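Local coordinates for betainyl-CoA thiolase (Pseudomonas putida, PDB 2HLJ) that probably acts on acyl-CoA thioesters, as a putative thioesterase of the hotdog-fold family, at the interface of chains A and B. Numbering follows the deposited sequence. Chains: chain A/B, Hypothetical protein.

Contact 1: the interface of chains A and B. Residues chain A 61-64, 109, 151-153; chain B 61-64, 109, 151-153.
Strand 57-66 of chain A runs antiparallel beside strand 57-66 of chain B, and the loop carrying residues 151-153 of each chain lies along the partner, reaching its strand 106-114. The two-fold axis passes between A:His63 and B:His63, so every contact recurs with the chains exchanged. Backbone bonds join the strands around this centre: B:Ile64 N donates to A:Ala62 O at 2.7 Å, nearly along the C=O axis, and A:Ala62 N donates to B:Ile64 O at 3.0 Å in the carbonyl plane. The two sheets are thereby made continuous across the dimer.

Beside the axis the two imidazoles cross at about a right angle. In A:His63, CG is anti to the backbone N (chi1 -156°), and its ring lies between two carbonyls, B:Ala62 O over one face and A:Arg151 O over the other, each offset toward the rim. The ring edge points at the carboxylate of B:Glu61, whose chain is extended beyond CG and whose plane stands 87° from the imidazole. B:Glu61 OE2 lies at the ring edge, in plane, 3.3 Å from A:His63 NE2, a close approach rather than a hydrogen bond. A positive charge on the imidazole would probably be favoured by this carboxylate and by the carbonyl oxygens over both faces.

A:Ile153 closes the flank: its CG1 slides past the B:Glu61 carboxylate, while CD1, on a branch anti to the carbonyl carbon (chi1 -70°), meets B:Glu109 tip to tip, 3.8 Å from CG. Water 2 links the backbone A:Ile153 N to B:Glu109 OE1, a water-mediated polar link between the chains, and water 3 lies between the carbonyls A:Arg151 O and B:Arg151 O. Where the two loops pass over the axis the threonines cross obliquely, and the methyl carbons A:Thr152 CG2 and B:Thr152 CG2 pack snugly at 3.5 Å.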
ATOM      1  N   GLU A  61      -5.530  -7.621   1.467  1.00 19.08           N
ATOM      2  CA  GLU A  61      -6.149  -6.312   1.334  1.00 21.66           C
ATOM      3  C   GLU A  61      -5.537  -5.382   2.364  1.00 18.79           C
ATOM      4  O   GLU A  61      -5.263  -5.791   3.486  1.00 20.18           O
ATOM      5  CB  GLU A  61      -7.646  -6.461   1.611  1.00 22.94           C
ATOM      6  CG  GLU A  61      -8.521  -5.335   1.151  1.00 22.82           C
ATOM      7  CD  GLU A  61     -10.004  -5.634   1.341  1.00 27.28           C
ATOM      8  OE1 GLU A  61     -10.391  -6.760   1.763  1.00 25.27           O
ATOM      9  OE2 GLU A  61     -10.794  -4.736   1.036  1.00 23.08           O
ATOM     10  N   ALA A  62      -5.353  -4.120   1.997  1.00 18.04           N
ATOM     11  CA  ALA A  62      -4.846  -3.120   2.902  1.00 15.47           C
ATOM     12  C   ALA A  62      -5.365  -1.752   2.515  1.00 17.98           C
ATOM     13  O   ALA A  62      -5.566  -1.455   1.321  1.00 14.45           O
ATOM     14  CB  ALA A  62      -3.303  -3.113   2.895  1.00 14.95           C
ATOM     15  N   HIS A  63      -5.616  -0.931   3.535  1.00 17.90           N
ATOM     16  CA  HIS A  63      -5.875   0.492   3.344  1.00 18.08           C
ATOM     17  C   HIS A  63      -4.692   1.212   3.960  1.00 17.91           C
ATOM     18  O   HIS A  63      -4.116   0.718   4.915  1.00 17.19           O
ATOM     19  CB  HIS A  63      -7.168   0.942   4.040  1.00 17.39           C
ATOM     20  CG  HIS A  63      -7.770   2.177   3.435  1.00 18.15           C
ATOM     21  ND1 HIS A  63      -7.632   3.412   4.012  1.00 25.10           N
ATOM     22  CD2 HIS A  63      -8.451   2.379   2.283  1.00 16.83           C
ATOM     23  CE1 HIS A  63      -8.203   4.318   3.248  1.00 16.31           C
ATOM     24  NE2 HIS A  63      -8.706   3.720   2.190  1.00 21.00           N
ATOM     25  N   ILE A  64      -4.310   2.356   3.411  1.00 18.22           N
ATOM     26  CA  ILE A  64      -3.299   3.154   4.053  1.00 16.44           C
ATOM     27  C   ILE A  64      -3.623   4.619   3.951  1.00 17.32           C
ATOM     28  O   ILE A  64      -3.980   5.125   2.886  1.00 17.79           O
ATOM     29  CB  ILE A  64      -1.867   2.806   3.550  1.00 17.55           C
ATOM     30  CG1 ILE A  64      -0.856   3.749   4.155  1.00 20.01           C
ATOM     31  CG2 ILE A  64      -1.760   2.854   2.077  1.00 26.41           C
ATOM     32  CD1 ILE A  64       0.525   3.179   4.019  1.00 19.50           C
ATOM     33  N   GLU A 109      -4.633  -0.413   7.876  1.00 17.62           N
ATOM     34  CA  GLU A 109      -5.448  -1.532   8.293  1.00 19.25           C
ATOM     35  C   GLU A 109      -5.250  -2.617   7.260  1.00 19.58           C
ATOM     36  O   GLU A 109      -5.325  -2.332   6.075  1.00 16.62           O
ATOM     37  CB  GLU A 109      -6.931  -1.098   8.289  1.00 16.65           C
ATOM     38  CG  GLU A 109      -7.865  -2.134   8.896  1.00 23.92           C
ATOM     39  CD  GLU A 109      -9.331  -1.809   8.695  1.00 20.99           C
ATOM     40  OE1 GLU A 109      -9.639  -0.766   8.058  1.00 20.59           O
ATOM     41  OE2 GLU A 109     -10.179  -2.592   9.190  1.00 25.23           O
ATOM     42  N   ARG A 151     -11.902   2.861   6.332  1.00 21.32           N
ATOM     43  CA  ARG A 151     -11.815   4.081   5.532  1.00 21.07           C
ATOM     44  C   ARG A 151     -12.149   3.849   4.051  1.00 23.06           C
ATOM     45  O   ARG A 151     -11.851   2.790   3.490  1.00 24.82           O
ATOM     46  CB  ARG A 151     -10.411   4.707   5.674  1.00 22.45           C
ATOM     47  CG  ARG A 151     -10.103   5.197   7.078  1.00 26.19           C
ATOM     48  CD  ARG A 151     -11.109   6.239   7.439  1.00 33.56           C
ATOM     49  NE  ARG A 151     -10.882   6.896   8.711  1.00 41.27           N
ATOM     50  CZ  ARG A 151     -10.561   8.179   8.866  1.00 35.52           C
ATOM     51  NH1 ARG A 151     -10.373   8.978   7.816  1.00 24.18           N
ATOM     52  NH2 ARG A 151     -10.410   8.654  10.095  1.00 40.90           N
ATOM     53  N   THR A 152     -12.764   4.860   3.435  1.00 20.13           N
ATOM     54  CA  THR A 152     -13.070   4.847   2.006  1.00 22.86           C
ATOM     55  C   THR A 152     -12.699   6.197   1.396  1.00 24.52           C
ATOM     56  O   THR A 152     -12.664   7.222   2.071  1.00 23.90           O
ATOM     57  CB  THR A 152     -14.577   4.546   1.701  1.00 24.89           C
ATOM     58  OG1 THR A 152     -15.414   5.511   2.349  1.00 25.84           O
ATOM     59  CG2 THR A 152     -14.980   3.143   2.153  1.00 25.86           C
ATOM     60  N   ILE A 153     -12.388   6.171   0.106  1.00 25.62           N
ATOM     61  CA  ILE A 153     -11.810   7.297  -0.593  1.00 23.36           C
ATOM     62  C   ILE A 153     -12.915   8.055  -1.274  1.00 25.01           C
ATOM     63  O   ILE A 153     -13.812   7.450  -1.854  1.00 28.25           O
ATOM     64  CB  ILE A 153     -10.806   6.807  -1.662  1.00 22.03           C
ATOM     65  CG1 ILE A 153      -9.559   6.219  -0.989  1.00 16.48           C
ATOM     66  CG2 ILE A 153     -10.412   7.928  -2.568  1.00 23.72           C
ATOM     67  CD1 ILE A 153      -8.761   5.232  -1.869  1.00 23.34           C
TER
ATOM     68  N   GLU B  61      -3.960   8.657   0.434  1.00 19.08           N
ATOM     69  CA  GLU B  61      -4.739   7.500   0.846  1.00 21.66           C
ATOM     70  C   GLU B  61      -4.773   6.507  -0.299  1.00 18.79           C
ATOM     71  O   GLU B  61      -4.868   6.896  -1.457  1.00 20.18           O
ATOM     72  CB  GLU B  61      -6.163   7.968   1.154  1.00 22.94           C
ATOM     73  CG  GLU B  61      -7.010   7.030   1.959  1.00 22.82           C
ATOM     74  CD  GLU B  61      -8.357   7.638   2.335  1.00 27.28           C
ATOM     75  OE1 GLU B  61      -8.632   8.835   2.046  1.00 25.27           O
ATOM     76  OE2 GLU B  61      -9.139   6.911   2.955  1.00 23.08           O
ATOM     77  N   ALA B  62      -4.730   5.220   0.022  1.00 18.04           N
ATOM     78  CA  ALA B  62      -4.825   4.175  -0.966  1.00 15.47           C
ATOM     79  C   ALA B  62      -5.429   2.930  -0.354  1.00 17.98           C
ATOM     80  O   ALA B  62      -5.217   2.631   0.838  1.00 14.45           O
ATOM     81  CB  ALA B  62      -3.432   3.848  -1.546  1.00 14.95           C
ATOM     82  N   HIS B  63      -6.214   2.222  -1.166  1.00 17.90           N
ATOM     83  CA  HIS B  63      -6.669   0.877  -0.832  1.00 18.08           C
ATOM     84  C   HIS B  63      -5.987  -0.047  -1.821  1.00 17.91           C
ATOM     85  O   HIS B  63      -5.729   0.356  -2.943  1.00 17.19           O
ATOM     86  CB  HIS B  63      -8.193   0.734  -0.964  1.00 17.39           C
ATOM     87  CG  HIS B  63      -8.761  -0.373  -0.125  1.00 18.15           C
ATOM     88  ND1 HIS B  63      -9.112  -1.585  -0.660  1.00 25.10           N
ATOM     89  CD2 HIS B  63      -8.979  -0.478   1.207  1.00 16.83           C
ATOM     90  CE1 HIS B  63      -9.524  -2.384   0.302  1.00 16.31           C
ATOM     91  NE2 HIS B  63      -9.451  -1.739   1.446  1.00 21.00           N
ATOM     92  N   ILE B  64      -5.671  -1.267  -1.413  1.00 18.22           N
ATOM     93  CA  ILE B  64      -5.170  -2.230  -2.358  1.00 16.44           C
ATOM     94  C   ILE B  64      -5.727  -3.599  -2.079  1.00 17.32           C
ATOM     95  O   ILE B  64      -5.748  -4.064  -0.938  1.00 17.79           O
ATOM     96  CB  ILE B  64      -3.616  -2.207  -2.452  1.00 17.55           C
ATOM     97  CG1 ILE B  64      -3.131  -3.314  -3.357  1.00 20.01           C
ATOM     98  CG2 ILE B  64      -2.968  -2.338  -1.131  1.00 26.41           C
ATOM     99  CD1 ILE B  64      -1.716  -3.049  -3.781  1.00 19.50           C
ATOM    100  N   GLU B 109      -7.087   1.692  -5.529  1.00 17.62           N
ATOM    101  CA  GLU B 109      -7.749   2.972  -5.650  1.00 19.25           C
ATOM    102  C   GLU B 109      -6.952   3.949  -4.817  1.00 19.58           C
ATOM    103  O   GLU B 109      -6.628   3.636  -3.682  1.00 16.62           O
ATOM    104  CB  GLU B 109      -9.173   2.856  -5.065  1.00 16.65           C
ATOM    105  CG  GLU B 109     -10.031   4.086  -5.313  1.00 23.92           C
ATOM    106  CD  GLU B 109     -11.343   4.064  -4.555  1.00 20.99           C
ATOM    107  OE1 GLU B 109     -11.594   3.083  -3.806  1.00 20.59           O
ATOM    108  OE2 GLU B 109     -12.134   5.026  -4.723  1.00 25.23           O
ATOM    109  N   ARG B 151     -13.729  -0.064  -1.200  1.00 21.32           N
ATOM    110  CA  ARG B 151     -13.600  -1.308  -0.443  1.00 21.07           C
ATOM    111  C   ARG B 151     -13.288  -1.074   1.042  1.00 23.06           C
ATOM    112  O   ARG B 151     -12.587  -0.123   1.403  1.00 24.82           O
ATOM    113  CB  ARG B 151     -12.518  -2.205  -1.084  1.00 22.45           C
ATOM    114  CG  ARG B 151     -12.877  -2.690  -2.477  1.00 26.19           C
ATOM    115  CD  ARG B 151     -14.137  -3.484  -2.384  1.00 33.56           C
ATOM    116  NE  ARG B 151     -14.553  -4.121  -3.618  1.00 41.27           N
ATOM    117  CZ  ARG B 151     -14.589  -5.435  -3.830  1.00 35.52           C
ATOM    118  NH1 ARG B 151     -14.185  -6.299  -2.899  1.00 24.18           N
ATOM    119  NH2 ARG B 151     -15.019  -5.880  -5.003  1.00 40.90           N
ATOM    120  N   THR B 152     -13.818  -1.960   1.888  1.00 20.13           N
ATOM    121  CA  THR B 152     -13.547  -1.943   3.323  1.00 22.86           C
ATOM    122  C   THR B 152     -13.260  -3.365   3.802  1.00 24.52           C
ATOM    123  O   THR B 152     -13.699  -4.345   3.208  1.00 23.90           O
ATOM    124  CB  THR B 152     -14.726  -1.349   4.166  1.00 24.89           C
ATOM    125  OG1 THR B 152     -15.927  -2.091   3.926  1.00 25.84           O
ATOM    126  CG2 THR B 152     -14.971   0.125   3.844  1.00 25.86           C
ATOM    127  N   ILE B 153     -12.484  -3.458   4.873  1.00 25.62           N
ATOM    128  CA  ILE B 153     -11.930  -4.707   5.347  1.00 23.36           C
ATOM    129  C   ILE B 153     -12.824  -5.246   6.428  1.00 25.01           C
ATOM    130  O   ILE B 153     -13.286  -4.493   7.279  1.00 28.25           O
ATOM    131  CB  ILE B 153     -10.517  -4.481   5.932  1.00 22.03           C
ATOM    132  CG1 ILE B 153      -9.527  -4.137   4.811  1.00 16.48           C
ATOM    133  CG2 ILE B 153     -10.050  -5.696   6.665  1.00 23.72           C
ATOM    134  CD1 ILE B 153      -8.269  -3.373   5.279  1.00 23.34           C
TER
HETATM  135  O   HOH W   1     -11.457  -1.057   5.748  1.00 23.86           O
HETATM  136  O   HOH W   2     -12.293   3.648  -0.993  1.00 23.86           O
HETATM  137  O   HOH W   3     -11.286   2.046   0.377  1.00 24.03           O

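Contact 2: the interface of chains A and B. Residues chain A 25-27, 29-30, 33; chain B 24-27, 29-30, 66.
With OG anti to the backbone N (chi1 -158°), A:Ser33 points its hydroxyl from helix 25-43 toward the start of the same helix in chain B, where B:Asp25 holds CG in the crowded position between backbone N and carbonyl carbon (chi1 51°). B:Arg24, extended at first and then bent at chi3 (-67°), curls its guanidinium toward the same hydroxyl. A:Ser33 OG donates at 2.5 Å to B:Asp25 OD1, which accepts through its syn lone pair, on the side of the other carboxylate oxygen. The hydroxyl in turn accepts from B:Arg24, A:Ser33 OG standing 2.8 Å from B:Arg24 NH1 and almost exactly in the guanidinium plane. It is thus gripped from both sides, its rotation set by an acceptor and a donor.

B:Asp25 OD1 also takes the neighbouring amide B:Ala26 N in a bent bond, from above the carboxylate plane, which helps fix the carboxylate at the start of its helix. The nearby guanidinium and helix start would probably favour its ionised form. An alanine in place of B:Asp25 would remove the carboxylate and would probably weaken the grip on A:Ser33 and lose the support of B:Ala26 N.

Away from this polar end the helices pack through small and branched residues. A:Ala26 CB presses against the backbone of B:Leu30, 3.4 Å from its CA, a tighter contact than usual. At the axis A:Leu29 and B:Leu29 cross at about a right angle, their CD2 methyls 3.6 Å apart, and A:Leu29 CD2 also meets the phenol oxygen of B:Tyr66 tip to tip. B:Leu30 CD1 reaches the ring tip of A:Phe27, 4.1 Å from CZ, crossing it obliquely, while A:Leu30 CD1 lies across the aliphatic part of B:Arg24. The first turns of the two helices, running roughly antiparallel, thus pack against each other, which probably helps hold the dimer together.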
ATOM      1  N   ASP A  25       5.343   6.684  -1.167  1.00 18.59           N
ATOM      2  CA  ASP A  25       4.153   6.045  -0.605  1.00 17.73           C
ATOM      3  C   ASP A  25       4.337   4.538  -0.396  1.00 20.26           C
ATOM      4  O   ASP A  25       3.978   3.998   0.664  1.00 18.10           O
ATOM      5  CB  ASP A  25       2.894   6.305  -1.483  1.00 15.58           C
ATOM      6  CG  ASP A  25       3.091   5.967  -2.991  1.00 20.78           C
ATOM      7  OD1 ASP A  25       4.150   5.413  -3.443  1.00 21.24           O
ATOM      8  OD2 ASP A  25       2.168   6.314  -3.739  1.00 23.03           O
ATOM      9  N   ALA A  26       4.953   3.864  -1.368  1.00 18.85           N
ATOM     10  CA  ALA A  26       5.068   2.402  -1.276  1.00 18.65           C
ATOM     11  C   ALA A  26       5.998   1.953  -0.135  1.00 18.75           C
ATOM     12  O   ALA A  26       5.866   0.846   0.407  1.00 17.92           O
ATOM     13  CB  ALA A  26       5.526   1.828  -2.598  1.00 17.23           C
ATOM     14  N   PHE A  27       6.953   2.814   0.211  1.00 20.70           N
ATOM     15  CA  PHE A  27       7.953   2.473   1.205  1.00 19.82           C
ATOM     16  C   PHE A  27       7.414   2.674   2.623  1.00 20.62           C
ATOM     17  O   PHE A  27       7.936   2.065   3.557  1.00 22.37           O
ATOM     18  CB  PHE A  27       9.280   3.193   0.955  1.00 21.31           C
ATOM     19  CG  PHE A  27      10.025   2.682  -0.262  1.00 20.75           C
ATOM     20  CD1 PHE A  27      10.372   1.357  -0.363  1.00 21.08           C
ATOM     21  CD2 PHE A  27      10.341   3.528  -1.320  1.00 16.03           C
ATOM     22  CE1 PHE A  27      11.030   0.877  -1.496  1.00 22.79           C
ATOM     23  CE2 PHE A  27      10.978   3.064  -2.440  1.00 18.61           C
ATOM     24  CZ  PHE A  27      11.324   1.729  -2.526  1.00 22.19           C
ATOM     25  N   LEU A  29       4.450   1.489   3.203  1.00 19.59           N
ATOM     26  CA  LEU A  29       3.933   0.111   3.208  1.00 18.46           C
ATOM     27  C   LEU A  29       5.014  -0.958   3.342  1.00 14.79           C
ATOM     28  O   LEU A  29       4.779  -1.966   3.986  1.00 17.29           O
ATOM     29  CB  LEU A  29       3.017  -0.168   2.004  1.00 16.79           C
ATOM     30  CG  LEU A  29       2.007  -1.311   2.149  1.00 25.20           C
ATOM     31  CD1 LEU A  29       0.876  -1.007   3.167  1.00 28.87           C
ATOM     32  CD2 LEU A  29       1.368  -1.631   0.773  1.00 23.37           C
ATOM     33  N   LEU A  30       6.206  -0.744   2.772  1.00 16.29           N
ATOM     34  CA  LEU A  30       7.316  -1.653   2.996  1.00 13.47           C
ATOM     35  C   LEU A  30       7.721  -1.754   4.464  1.00 18.50           C
ATOM     36  O   LEU A  30       7.953  -2.865   4.990  1.00 19.23           O
ATOM     37  CB  LEU A  30       8.546  -1.278   2.131  1.00 16.25           C
ATOM     38  CG  LEU A  30       9.685  -2.280   2.232  1.00 15.37           C
ATOM     39  CD1 LEU A  30       9.240  -3.670   1.800  1.00 15.20           C
ATOM     40  CD2 LEU A  30      10.932  -1.835   1.443  1.00 17.77           C
ATOM     41  N   SER A  33       5.285  -3.797   6.136  1.00 19.98           N
ATOM     42  CA  SER A  33       5.457  -5.234   5.761  1.00 18.56           C
ATOM     43  C   SER A  33       6.509  -5.901   6.630  1.00 18.45           C
ATOM     44  O   SER A  33       6.341  -7.036   7.077  1.00 18.26           O
ATOM     45  CB  SER A  33       5.873  -5.387   4.278  1.00 17.06           C
ATOM     46  OG  SER A  33       5.563  -6.678   3.729  1.00 18.97           O
TER
ATOM     47  N   ARG B  24       6.326  -9.422  -2.685  1.00 22.25           N
ATOM     48  CA  ARG B  24       5.887  -8.856  -1.390  1.00 23.92           C
ATOM     49  C   ARG B  24       4.823  -7.779  -1.612  1.00 19.01           C
ATOM     50  O   ARG B  24       4.869  -7.047  -2.622  1.00 19.23           O
ATOM     51  CB  ARG B  24       7.098  -8.299  -0.618  1.00 24.15           C
ATOM     52  CG  ARG B  24       6.728  -7.591   0.699  1.00 28.60           C
ATOM     53  CD  ARG B  24       7.933  -6.916   1.305  1.00 31.64           C
ATOM     54  NE  ARG B  24       8.930  -7.877   1.756  1.00 29.82           N
ATOM     55  CZ  ARG B  24       8.839  -8.547   2.904  1.00 35.70           C
ATOM     56  NH1 ARG B  24       7.787  -8.389   3.734  1.00 22.96           N
ATOM     57  NH2 ARG B  24       9.800  -9.400   3.212  1.00 36.29           N
ATOM     58  N   ASP B  25       3.873  -7.690  -0.678  1.00 18.59           N
ATOM     59  CA  ASP B  25       2.719  -6.794  -0.771  1.00 17.73           C
ATOM     60  C   ASP B  25       3.118  -5.351  -1.097  1.00 20.26           C
ATOM     61  O   ASP B  25       2.503  -4.705  -1.961  1.00 18.10           O
ATOM     62  CB  ASP B  25       1.865  -6.824   0.530  1.00 15.58           C
ATOM     63  CG  ASP B  25       2.687  -6.597   1.834  1.00 20.78           C
ATOM     64  OD1 ASP B  25       3.927  -6.294   1.826  1.00 21.24           O
ATOM     65  OD2 ASP B  25       2.067  -6.776   2.891  1.00 23.03           O
ATOM     66  N   ALA B  26       4.183  -4.861  -0.461  1.00 18.85           N
ATOM     67  CA  ALA B  26       4.554  -3.452  -0.651  1.00 18.65           C
ATOM     68  C   ALA B  26       5.051  -3.159  -2.077  1.00 18.75           C
ATOM     69  O   ALA B  26       4.955  -2.027  -2.574  1.00 17.92           O
ATOM     70  CB  ALA B  26       5.589  -3.040   0.372  1.00 17.23           C
ATOM     71  N   PHE B  27       5.601  -4.183  -2.725  1.00 20.70           N
ATOM     72  CA  PHE B  27       6.195  -4.017  -4.038  1.00 19.82           C
ATOM     73  C   PHE B  27       5.128  -4.042  -5.134  1.00 20.62           C
ATOM     74  O   PHE B  27       5.369  -3.517  -6.221  1.00 22.37           O
ATOM     75  CB  PHE B  27       7.336  -5.006  -4.282  1.00 21.31           C
ATOM     76  CG  PHE B  27       8.578  -4.712  -3.463  1.00 20.75           C
ATOM     77  CD1 PHE B  27       9.204  -3.492  -3.556  1.00 21.08           C
ATOM     78  CD2 PHE B  27       9.089  -5.648  -2.570  1.00 16.03           C
ATOM     79  CE1 PHE B  27      10.327  -3.208  -2.780  1.00 22.79           C
ATOM     80  CE2 PHE B  27      10.187  -5.373  -1.797  1.00 18.61           C
ATOM     81  CZ  PHE B  27      10.808  -4.144  -1.905  1.00 22.19           C
ATOM     82  N   LEU B  29       2.482  -2.246  -4.591  1.00 19.59           N
ATOM     83  CA  LEU B  29       2.300  -0.791  -4.455  1.00 18.46           C
ATOM     84  C   LEU B  29       3.445   0.035  -5.036  1.00 14.79           C
ATOM     85  O   LEU B  29       3.197   1.096  -5.583  1.00 17.29           O
ATOM     86  CB  LEU B  29       1.991  -0.378  -3.007  1.00 16.79           C
ATOM     87  CG  LEU B  29       1.263   0.954  -2.803  1.00 25.20           C
ATOM     88  CD1 LEU B  29      -0.207   0.934  -3.301  1.00 28.87           C
ATOM     89  CD2 LEU B  29       1.277   1.343  -1.303  1.00 23.37           C
ATOM     90  N   LEU B  30       4.692  -0.445  -4.954  1.00 16.29           N
ATOM     91  CA  LEU B  30       5.796   0.223  -5.621  1.00 13.47           C
ATOM     92  C   LEU B  30       5.623   0.298  -7.136  1.00 18.50           C
ATOM     93  O   LEU B  30       5.861   1.358  -7.756  1.00 19.23           O
ATOM     94  CB  LEU B  30       7.155  -0.435  -5.275  1.00 16.25           C
ATOM     95  CG  LEU B  30       8.351   0.312  -5.844  1.00 15.37           C
ATOM     96  CD1 LEU B  30       8.403   1.745  -5.333  1.00 15.20           C
ATOM     97  CD2 LEU B  30       9.683  -0.415  -5.571  1.00 17.77           C
ATOM     98  N   TYR B  66      -5.306  -7.565  -3.143  1.00 17.10           N
ATOM     99  CA  TYR B  66      -4.366  -8.502  -3.755  1.00 21.06           C
ATOM    100  C   TYR B  66      -5.123  -9.783  -4.073  1.00 19.62           C
ATOM    101  O   TYR B  66      -5.568 -10.461  -3.161  1.00 18.62           O
ATOM    102  CB  TYR B  66      -3.227  -8.813  -2.796  1.00 19.09           C
ATOM    103  CG  TYR B  66      -2.475  -7.613  -2.277  1.00 25.00           C
ATOM    104  CD1 TYR B  66      -2.866  -6.970  -1.093  1.00 23.78           C
ATOM    105  CD2 TYR B  66      -1.293  -7.192  -2.889  1.00 23.25           C
ATOM    106  CE1 TYR B  66      -2.147  -5.909  -0.592  1.00 20.83           C
ATOM    107  CE2 TYR B  66      -0.574  -6.157  -2.379  1.00 22.71           C
ATOM    108  CZ  TYR B  66      -1.001  -5.503  -1.252  1.00 21.89           C
ATOM    109  OH  TYR B  66      -0.239  -4.451  -0.785  1.00 22.29           O
TER

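The C-alpha centres of contact 1 and contact 2 lie about 13 Å apart, and both straddle the same two-fold axis. They draw on different elements, contact 1 on the edge strands with the loops at 151-153 and strand 106-114, and contact 2 on helix 25-43, but strand 57-66 takes part in both, since B:Tyr66 is the last residue of the strand whose middle is paired in contact 1. Strand pairing and helix packing therefore reinforce each other, as in hotdog-fold dimers, where sheets are joined and the helices pack near the two-fold axis. The combination suggests a stable dimer rather than a crystal contact.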